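Nigritoxine (Vibrio nigripulchritudo, PDB 5M41) is a bacterial toxin active against crustaceans and insects, built on a previously unseen fold. Local coordinates at residues 526-531 against 540-545; 209-214 against 230-235. One frame throughout, in Å; residues are numbered along the deposited sequence.

Contact 1 of 2, residues 526-531 against 540-545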
ATOM      1  N   ARG A 526      31.074  14.968 -14.864  1.00 62.58           N
ATOM      2  CA  ARG A 526      29.986  14.106 -15.279  1.00 63.14           C
ATOM      3  C   ARG A 526      30.269  12.686 -14.906  1.00 59.91           C
ATOM      4  O   ARG A 526      31.390  12.207 -15.128  1.00 59.55           O
ATOM      5  CB  ARG A 526      29.755  14.198 -16.782  1.00 70.10           C
ATOM      6  CG  ARG A 526      28.696  15.205 -17.177  1.00 77.07           C
ATOM      7  CD  ARG A 526      28.258  14.948 -18.602  1.00 86.58           C
ATOM      8  NE  ARG A 526      26.961  15.556 -18.878  1.00 97.34           N
ATOM      9  CZ  ARG A 526      26.750  16.500 -19.790  1.00103.55           C
ATOM     10  NH1 ARG A 526      27.754  16.952 -20.538  1.00107.93           N
ATOM     11  NH2 ARG A 526      25.527  16.987 -19.961  1.00106.43           N
ATOM     12  N   LEU A 527      29.256  12.015 -14.342  1.00 54.78           N
ATOM     13  CA  LEU A 527      29.332  10.582 -14.101  1.00 52.15           C
ATOM     14  C   LEU A 527      29.162   9.862 -15.446  1.00 54.92           C
ATOM     15  O   LEU A 527      28.167  10.062 -16.157  1.00 53.41           O
ATOM     16  CB  LEU A 527      28.257  10.126 -13.118  1.00 50.10           C
ATOM     17  CG  LEU A 527      28.491  10.507 -11.646  1.00 50.46           C
ATOM     18  CD1 LEU A 527      27.207  10.393 -10.820  1.00 45.85           C
ATOM     19  CD2 LEU A 527      29.639   9.705 -11.029  1.00 48.35           C
ATOM     20  N   GLN A 528      30.133   9.027 -15.804  1.00 54.68           N
ATOM     21  CA  GLN A 528      30.094   8.402 -17.121  1.00 55.37           C
ATOM     22  C   GLN A 528      30.439   6.946 -17.010  1.00 53.16           C
ATOM     23  O   GLN A 528      31.196   6.541 -16.130  1.00 53.44           O
ATOM     24  CB  GLN A 528      31.034   9.123 -18.087  1.00 57.50           C
ATOM     25  CG  GLN A 528      30.510  10.470 -18.556  1.00 58.77           C
ATOM     26  CD  GLN A 528      31.377  11.113 -19.634  1.00 62.12           C
ATOM     27  OE1 GLN A 528      32.579  11.287 -19.459  1.00 61.64           O
ATOM     28  NE2 GLN A 528      30.754  11.502 -20.738  1.00 63.13           N
ATOM     29  N   GLU A 529      29.847   6.150 -17.885  1.00 55.53           N
ATOM     30  CA  GLU A 529      30.216   4.754 -17.970  1.00 56.75           C
ATOM     31  C   GLU A 529      31.225   4.554 -19.126  1.00 58.25           C
ATOM     32  O   GLU A 529      31.083   5.154 -20.195  1.00 56.85           O
ATOM     33  CB  GLU A 529      28.981   3.868 -18.149  1.00 59.41           C
ATOM     34  CG  GLU A 529      28.405   3.888 -19.553  1.00 64.37           C
ATOM     35  CD  GLU A 529      27.698   2.600 -19.952  1.00 65.45           C
ATOM     36  OE1 GLU A 529      28.193   1.485 -19.659  1.00 64.56           O
ATOM     37  OE2 GLU A 529      26.631   2.717 -20.588  1.00 67.18           O
ATOM     38  N   SER A 530      32.224   3.702 -18.898  1.00 58.26           N
ATOM     39  CA  SER A 530      33.204   3.349 -19.931  1.00 61.66           C
ATOM     40  C   SER A 530      32.790   2.065 -20.643  1.00 60.65           C
ATOM     41  O   SER A 530      32.156   1.194 -20.043  1.00 60.54           O
ATOM     42  CB  SER A 530      34.599   3.184 -19.327  1.00 62.01           C
ATOM     43  OG  SER A 530      34.592   2.136 -18.369  1.00 64.66           O
ATOM     44  N   PHE A 531      33.133   1.964 -21.923  1.00 60.83           N
ATOM     45  CA  PHE A 531      32.842   0.758 -22.727  1.00 60.44           C
ATOM     46  C   PHE A 531      33.828   0.657 -23.910  1.00 61.80           C
ATOM     47  O   PHE A 531      34.481   1.647 -24.274  1.00 62.26           O
ATOM     48  CB  PHE A 531      31.380   0.767 -23.215  1.00 60.28           C
ATOM     49  CG  PHE A 531      31.081   1.865 -24.205  1.00 62.38           C
ATOM     50  CD1 PHE A 531      31.020   1.584 -25.582  1.00 63.41           C
ATOM     51  CD2 PHE A 531      30.890   3.184 -23.772  1.00 60.83           C
ATOM     52  CE1 PHE A 531      30.764   2.592 -26.499  1.00 64.61           C
ATOM     53  CE2 PHE A 531      30.630   4.200 -24.685  1.00 63.31           C
ATOM     54  CZ  PHE A 531      30.564   3.904 -26.051  1.00 64.93           C
ATOM     55  N   TRP A 540      33.312   6.532 -23.660  1.00 63.83           N
ATOM     56  CA  TRP A 540      32.563   6.948 -22.472  1.00 63.15           C
ATOM     57  C   TRP A 540      31.229   7.482 -22.842  1.00 63.83           C
ATOM     58  O   TRP A 540      31.092   8.121 -23.883  1.00 65.83           O
ATOM     59  CB  TRP A 540      33.332   8.036 -21.750  1.00 63.72           C
ATOM     60  CG  TRP A 540      34.626   7.540 -21.178  1.00 64.27           C
ATOM     61  CD1 TRP A 540      35.869   7.493 -21.806  1.00 66.03           C
ATOM     62  CD2 TRP A 540      34.849   6.979 -19.839  1.00 63.57           C
ATOM     63  NE1 TRP A 540      36.816   6.964 -20.970  1.00 66.75           N
ATOM     64  CE2 TRP A 540      36.276   6.642 -19.770  1.00 66.04           C
ATOM     65  CE3 TRP A 540      34.039   6.731 -18.731  1.00 62.68           C
ATOM     66  CZ2 TRP A 540      36.850   6.083 -18.626  1.00 65.28           C
ATOM     67  CZ3 TRP A 540      34.627   6.170 -17.586  1.00 62.37           C
ATOM     68  CH2 TRP A 540      35.998   5.862 -17.534  1.00 63.33           C
ATOM     69  N   ARG A 541      30.223   7.234 -22.002  1.00 62.89           N
ATOM     70  CA  ARG A 541      28.911   7.854 -22.205  1.00 63.73           C
ATOM     71  C   ARG A 541      28.172   8.194 -20.893  1.00 61.50           C
ATOM     72  O   ARG A 541      28.350   7.527 -19.860  1.00 57.17           O
ATOM     73  CB  ARG A 541      28.032   6.997 -23.126  1.00 63.80           C
ATOM     74  CG  ARG A 541      27.616   5.656 -22.535  1.00 66.28           C
ATOM     75  CD  ARG A 541      27.114   4.669 -23.584  1.00 67.86           C
ATOM     76  NE  ARG A 541      27.204   3.307 -23.059  1.00 67.81           N
ATOM     77  CZ  ARG A 541      27.331   2.202 -23.790  1.00 68.60           C
ATOM     78  NH1 ARG A 541      27.378   2.257 -25.122  1.00 67.95           N
ATOM     79  NH2 ARG A 541      27.424   1.035 -23.170  1.00 66.98           N
ATOM     80  N   ASP A 542      27.339   9.230 -20.969  1.00 63.34           N
ATOM     81  CA  ASP A 542      26.474   9.660 -19.853  1.00 64.40           C
ATOM     82  C   ASP A 542      25.492   8.575 -19.427  1.00 61.24           C
ATOM     83  O   ASP A 542      25.178   7.675 -20.208  1.00 60.10           O
ATOM     84  CB  ASP A 542      25.648  10.876 -20.279  1.00 67.67           C
ATOM     85  CG  ASP A 542      26.478  12.128 -20.432  1.00 72.77           C
ATOM     86  OD1 ASP A 542      27.593  12.188 -19.880  1.00 77.03           O
ATOM     87  OD2 ASP A 542      26.011  13.060 -21.111  1.00 77.81           O
ATOM     88  N   PHE A 543      24.984   8.675 -18.199  1.00 59.12           N
ATOM     89  CA  PHE A 543      23.749   7.976 -17.865  1.00 58.10           C
ATOM     90  C   PHE A 543      22.682   8.445 -18.854  1.00 59.11           C
ATOM     91  O   PHE A 543      22.568   9.643 -19.124  1.00 60.78           O
ATOM     92  CB  PHE A 543      23.317   8.244 -16.422  1.00 55.36           C
ATOM     93  CG  PHE A 543      24.090   7.453 -15.395  1.00 53.85           C
ATOM     94  CD1 PHE A 543      23.956   6.077 -15.316  1.00 53.41           C
ATOM     95  CD2 PHE A 543      24.946   8.083 -14.515  1.00 51.41           C
ATOM     96  CE1 PHE A 543      24.663   5.342 -14.373  1.00 52.91           C
ATOM     97  CE2 PHE A 543      25.656   7.358 -13.568  1.00 52.10           C
ATOM     98  CZ  PHE A 543      25.519   5.983 -13.502  1.00 50.61           C
ATOM     99  N   PRO A 544      21.924   7.505 -19.431  1.00 62.31           N
ATOM    100  CA  PRO A 544      20.953   7.898 -20.452  1.00 66.18           C
ATOM    101  C   PRO A 544      19.786   8.709 -19.877  1.00 68.22           C
ATOM    102  O   PRO A 544      19.214   9.544 -20.575  1.00 71.51           O
ATOM    103  CB  PRO A 544      20.469   6.559 -21.020  1.00 65.77           C
ATOM    104  CG  PRO A 544      20.685   5.580 -19.918  1.00 65.10           C
ATOM    105  CD  PRO A 544      21.947   6.045 -19.224  1.00 62.04           C
ATOM    106  N   TYR A 545      19.451   8.491 -18.612  1.00 66.23           N
ATOM    107  CA  TYR A 545      18.396   9.285 -17.989  1.00 67.33           C
ATOM    108  C   TYR A 545      18.632   9.486 -16.481  1.00 60.95           C
ATOM    109  O   TYR A 545      19.325   8.693 -15.834  1.00 58.12           O
ATOM    110  CB  TYR A 545      17.010   8.689 -18.316  1.00 74.21           C
ATOM    111  CG  TYR A 545      16.720   7.351 -17.666  1.00 82.97           C
ATOM    112  CD1 TYR A 545      15.856   7.264 -16.561  1.00 84.93           C
ATOM    113  CD2 TYR A 545      17.293   6.163 -18.148  1.00 87.38           C
ATOM    114  CE1 TYR A 545      15.576   6.047 -15.948  1.00 83.16           C
ATOM    115  CE2 TYR A 545      17.019   4.937 -17.536  1.00 88.76           C
ATOM    116  CZ  TYR A 545      16.160   4.891 -16.437  1.00 86.87           C
ATOM    117  OH  TYR A 545      15.876   3.698 -15.819  1.00 89.57           O
TER
HETATM  118  O   HOH W   1      25.851  11.069 -16.581  1.00 46.31           O

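Contact 2 of 2, residues 209-214 against 230-235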
ATOM      1  N   ARG A 209     -30.648 -14.721  -2.888  1.00 34.90           N
ATOM      2  CA  ARG A 209     -32.046 -14.264  -2.834  1.00 34.69           C
ATOM      3  C   ARG A 209     -32.236 -13.182  -1.810  1.00 33.24           C
ATOM      4  O   ARG A 209     -32.998 -12.238  -2.035  1.00 32.87           O
ATOM      5  CB  ARG A 209     -33.029 -15.410  -2.567  1.00 35.94           C
ATOM      6  CG  ARG A 209     -32.980 -16.456  -3.671  1.00 40.38           C
ATOM      7  CD  ARG A 209     -34.123 -17.462  -3.584  1.00 39.33           C
ATOM      8  NE  ARG A 209     -34.177 -18.174  -4.845  1.00 38.56           N
ATOM      9  CZ  ARG A 209     -33.918 -19.458  -4.997  1.00 40.28           C
ATOM     10  NH1 ARG A 209     -33.601 -20.238  -3.948  1.00 39.52           N
ATOM     11  NH2 ARG A 209     -33.977 -19.965  -6.210  1.00 39.23           N
ATOM     12  N   SER A 210     -31.558 -13.319  -0.675  1.00 32.55           N
ATOM     13  CA  SER A 210     -31.626 -12.282   0.352  1.00 32.71           C
ATOM     14  C   SER A 210     -31.069 -10.977  -0.246  1.00 33.35           C
ATOM     15  O   SER A 210     -31.707  -9.943  -0.177  1.00 35.63           O
ATOM     16  CB  SER A 210     -30.871 -12.720   1.613  1.00 31.47           C
ATOM     17  OG  SER A 210     -30.994 -11.725   2.632  1.00 32.30           O
ATOM     18  N   ALA A 211     -29.911 -11.055  -0.900  1.00 33.49           N
ATOM     19  CA  ALA A 211     -29.275  -9.884  -1.487  1.00 34.67           C
ATOM     20  C   ALA A 211     -30.222  -9.240  -2.519  1.00 37.18           C
ATOM     21  O   ALA A 211     -30.347  -8.002  -2.593  1.00 37.96           O
ATOM     22  CB  ALA A 211     -27.963 -10.275  -2.150  1.00 34.08           C
ATOM     23  N   LYS A 212     -30.906 -10.078  -3.298  1.00 36.56           N
ATOM     24  CA  LYS A 212     -31.831  -9.553  -4.294  1.00 39.13           C
ATOM     25  C   LYS A 212     -33.012  -8.874  -3.626  1.00 39.18           C
ATOM     26  O   LYS A 212     -33.451  -7.825  -4.074  1.00 40.31           O
ATOM     27  CB  LYS A 212     -32.344 -10.653  -5.198  1.00 42.47           C
ATOM     28  CG  LYS A 212     -31.577 -10.779  -6.494  1.00 49.81           C
ATOM     29  CD  LYS A 212     -32.084 -11.940  -7.354  1.00 54.98           C
ATOM     30  CE  LYS A 212     -31.582 -13.288  -6.825  1.00 57.29           C
ATOM     31  NZ  LYS A 212     -31.877 -14.377  -7.807  1.00 64.09           N
ATOM     32  N   GLY A 213     -33.536  -9.480  -2.566  1.00 36.87           N
ATOM     33  CA  GLY A 213     -34.632  -8.883  -1.813  1.00 36.81           C
ATOM     34  C   GLY A 213     -34.212  -7.526  -1.279  1.00 38.32           C
ATOM     35  O   GLY A 213     -34.961  -6.560  -1.358  1.00 37.86           O
ATOM     36  N   ALA A 214     -32.997  -7.449  -0.753  1.00 36.85           N
ATOM     37  CA  ALA A 214     -32.514  -6.188  -0.215  1.00 37.67           C
ATOM     38  C   ALA A 214     -32.362  -5.113  -1.315  1.00 39.63           C
ATOM     39  O   ALA A 214     -32.613  -3.953  -1.040  1.00 39.23           O
ATOM     40  CB  ALA A 214     -31.216  -6.383   0.551  1.00 34.61           C
ATOM     41  N   LEU A 230     -29.157   2.675   3.538  1.00 41.56           N
ATOM     42  CA  LEU A 230     -28.082   1.862   3.036  1.00 42.77           C
ATOM     43  C   LEU A 230     -28.359   1.425   1.605  1.00 42.89           C
ATOM     44  O   LEU A 230     -29.142   0.509   1.377  1.00 43.12           O
ATOM     45  CB  LEU A 230     -27.883   0.640   3.968  1.00 40.99           C
ATOM     46  CG  LEU A 230     -27.457   0.923   5.416  1.00 42.08           C
ATOM     47  CD1 LEU A 230     -27.538  -0.362   6.253  1.00 41.61           C
ATOM     48  CD2 LEU A 230     -26.053   1.516   5.488  1.00 45.17           C
ATOM     49  N   GLU A 231     -27.709   2.085   0.656  1.00 43.48           N
ATOM     50  CA  GLU A 231     -27.857   1.762  -0.758  1.00 47.34           C
ATOM     51  C   GLU A 231     -27.267   0.387  -1.051  1.00 42.84           C
ATOM     52  O   GLU A 231     -26.231   0.046  -0.524  1.00 40.75           O
ATOM     53  CB  GLU A 231     -27.116   2.801  -1.601  1.00 50.51           C
ATOM     54  CG  GLU A 231     -27.518   2.819  -3.076  1.00 59.14           C
ATOM     55  CD  GLU A 231     -26.624   3.731  -3.922  1.00 63.47           C
ATOM     56  OE1 GLU A 231     -26.914   3.926  -5.123  1.00 65.51           O
ATOM     57  OE2 GLU A 231     -25.622   4.249  -3.389  1.00 64.71           O
ATOM     58  N   PHE A 232     -27.932  -0.385  -1.894  1.00 41.51           N
ATOM     59  CA  PHE A 232     -27.426  -1.686  -2.283  1.00 43.45           C
ATOM     60  C   PHE A 232     -28.032  -2.123  -3.613  1.00 45.22           C
ATOM     61  O   PHE A 232     -29.240  -2.004  -3.815  1.00 42.39           O
ATOM     62  CB  PHE A 232     -27.779  -2.726  -1.209  1.00 42.06           C
ATOM     63  CG  PHE A 232     -27.253  -4.107  -1.509  1.00 41.65           C
ATOM     64  CD1 PHE A 232     -25.898  -4.393  -1.369  1.00 40.51           C
ATOM     65  CD2 PHE A 232     -28.108  -5.106  -1.945  1.00 40.83           C
ATOM     66  CE1 PHE A 232     -25.404  -5.659  -1.655  1.00 40.95           C
ATOM     67  CE2 PHE A 232     -27.625  -6.375  -2.239  1.00 40.27           C
ATOM     68  CZ  PHE A 232     -26.267  -6.647  -2.095  1.00 40.78           C
ATOM     69  N   THR A 233     -27.188  -2.644  -4.504  1.00 47.02           N
ATOM     70  CA  THR A 233     -27.646  -3.236  -5.754  1.00 50.07           C
ATOM     71  C   THR A 233     -27.135  -4.668  -5.858  1.00 48.23           C
ATOM     72  O   THR A 233     -26.140  -5.031  -5.224  1.00 48.53           O
ATOM     73  CB  THR A 233     -27.151  -2.454  -6.981  1.00 54.17           C
ATOM     74  OG1 THR A 233     -25.718  -2.454  -6.970  1.00 58.73           O
ATOM     75  CG2 THR A 233     -27.632  -1.006  -6.931  1.00 57.01           C
ATOM     76  N   PHE A 234     -27.834  -5.463  -6.660  1.00 50.18           N
ATOM     77  CA  PHE A 234     -27.482  -6.851  -6.940  1.00 52.46           C
ATOM     78  C   PHE A 234     -26.506  -7.004  -8.120  1.00 54.06           C
ATOM     79  O   PHE A 234     -25.952  -8.079  -8.346  1.00 56.84           O
ATOM     80  CB  PHE A 234     -28.762  -7.679  -7.195  1.00 50.80           C
ATOM     81  CG  PHE A 234     -28.521  -9.172  -7.227  1.00 50.86           C
ATOM     82  CD1 PHE A 234     -28.134  -9.860  -6.067  1.00 47.68           C
ATOM     83  CD2 PHE A 234     -28.665  -9.898  -8.423  1.00 51.44           C
ATOM     84  CE1 PHE A 234     -27.885 -11.228  -6.100  1.00 46.85           C
ATOM     85  CE2 PHE A 234     -28.413 -11.273  -8.464  1.00 51.62           C
ATOM     86  CZ  PHE A 234     -28.027 -11.940  -7.288  1.00 50.72           C
ATOM     87  N   GLU A 235     -26.286  -5.937  -8.873  1.00 57.01           N
ATOM     88  CA  GLU A 235     -25.428  -6.009 -10.055  1.00 61.05           C
ATOM     89  C   GLU A 235     -24.017  -6.500  -9.726  1.00 60.22           C
ATOM     90  O   GLU A 235     -23.415  -6.089  -8.729  1.00 57.42           O
ATOM     91  CB  GLU A 235     -25.382  -4.657 -10.768  1.00 66.58           C
ATOM     92  CG  GLU A 235     -26.721  -4.297 -11.404  1.00 76.71           C
ATOM     93  CD  GLU A 235     -26.820  -2.847 -11.844  1.00 81.75           C
ATOM     94  OE1 GLU A 235     -25.830  -2.093 -11.692  1.00 82.05           O
ATOM     95  OE2 GLU A 235     -27.906  -2.464 -12.339  1.00 89.29           O
TER

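Contact 1 of 2, residues 526-531 against 540-545
Arg541 and Glu529 are joined twice, through the backbone and through their side chains. As the hydrogen-bonded antiparallel pair they exchange two main-chain bonds, Glu529 N to Arg541 O at 2.8 Å and Arg541 N to Glu529 O at 2.9 Å. Their side chains run alongside each other on one face of the hairpin and close a salt bridge, Arg541 NE to Glu529 OE2 at 2.6 Å; the N-H reaches the oxygen from above the carboxylate plane, while the oxygen stays near the guanidinium plane. The same guanidinium lies flat on the Phe531 ring, planes 8° apart, so salt bridge and cation-pi stack together fix its rotation. On the other face Ser530 CB sits over the six-membered ring of Trp540, a CH-pi contact 3.4 Å from the centroid. Where the two chains draw apart, a water links Leu527 O to Phe543 N. Asp542 OD2, 3.5 Å from Arg526 NE, makes a salt bridge by charge alone, no N-H aimed at it; Glu524 is the stronger partner. Leu527 CB meets the Phe543 ring edge. This beta hairpin ends a four-stranded antiparallel sheet: strand 505-515 flanks 523-532, its Arg512 bonding Gln528 and lying against Trp540, while helix 546-555 packs on Leu527 and Phe543.

Contact 2 of 2, residues 209-214 against 230-235
Residues 209-214 are a regular piece of helix 206-215, with Gly213 N bonded to Arg209 O and Ala214 N to Ser210 O, whereas 230-235 runs on from a short strand without regular structure and comes closest at Lys212 and Phe234, 5.8 Å between their CA atoms. Two phenylalanines, at alternate positions of that chain, make the contact. Both residues point toward the helix, and with CG anti to the backbone N each ring is carried onward against it. Phe234 presents a face to Lys212: CG of the lysine stands almost exactly above the ring centre, 3.4 Å from the centroid and 7° off the normal, a well-formed CH-pi contact. The earlier torsions set CG and CD over the ring, and the bend at chi3 (-77°) brings CE to 3.8 Å from Phe234 CZ; it is therefore the aliphatic part of Lys212 that does the touching. Phe232 comes edge-on instead. Its CE2 approaches Ala211 O, 3.2 Å away and near the ring plane, where the slightly positive ring edge probably favours the carbonyl oxygen. Ala211 CB touches both rings, 3.9 Å from Phe232 CE2 and from Phe234 CD1, and Ala214 CB touches Phe232 one turn further on. Phe237 stacks on Phe234 and also touches Phe232, while Tyr257 meets the Phe232 ring. Small alanines on one helix face thus receive aromatic side chains from a loop, an apolar loop-on-helix contact in which the chain after strand 229-230 packs on helix 206-215, with helices 34-54 and 253-264 beside it.

In the fold
The two contacts belong to distant parts of an elongated chain and lie on opposite sides of its centre, with their own centres 62 Å apart and their nearest atoms about 41 Å apart. Measured centre to centre, contact 1 lies about 35 Å and contact 2 about 30 Å from the middle of the chain. They follow one another in sequence: contact 2 is complete long before contact 1 begins. A magnesium ion is bound by Val189, Glu192 and Asp195, at the junction of helices 177-191 and 195-203; these precede helix 206-215, so contact 2 is the one nearer to the metal in sequence.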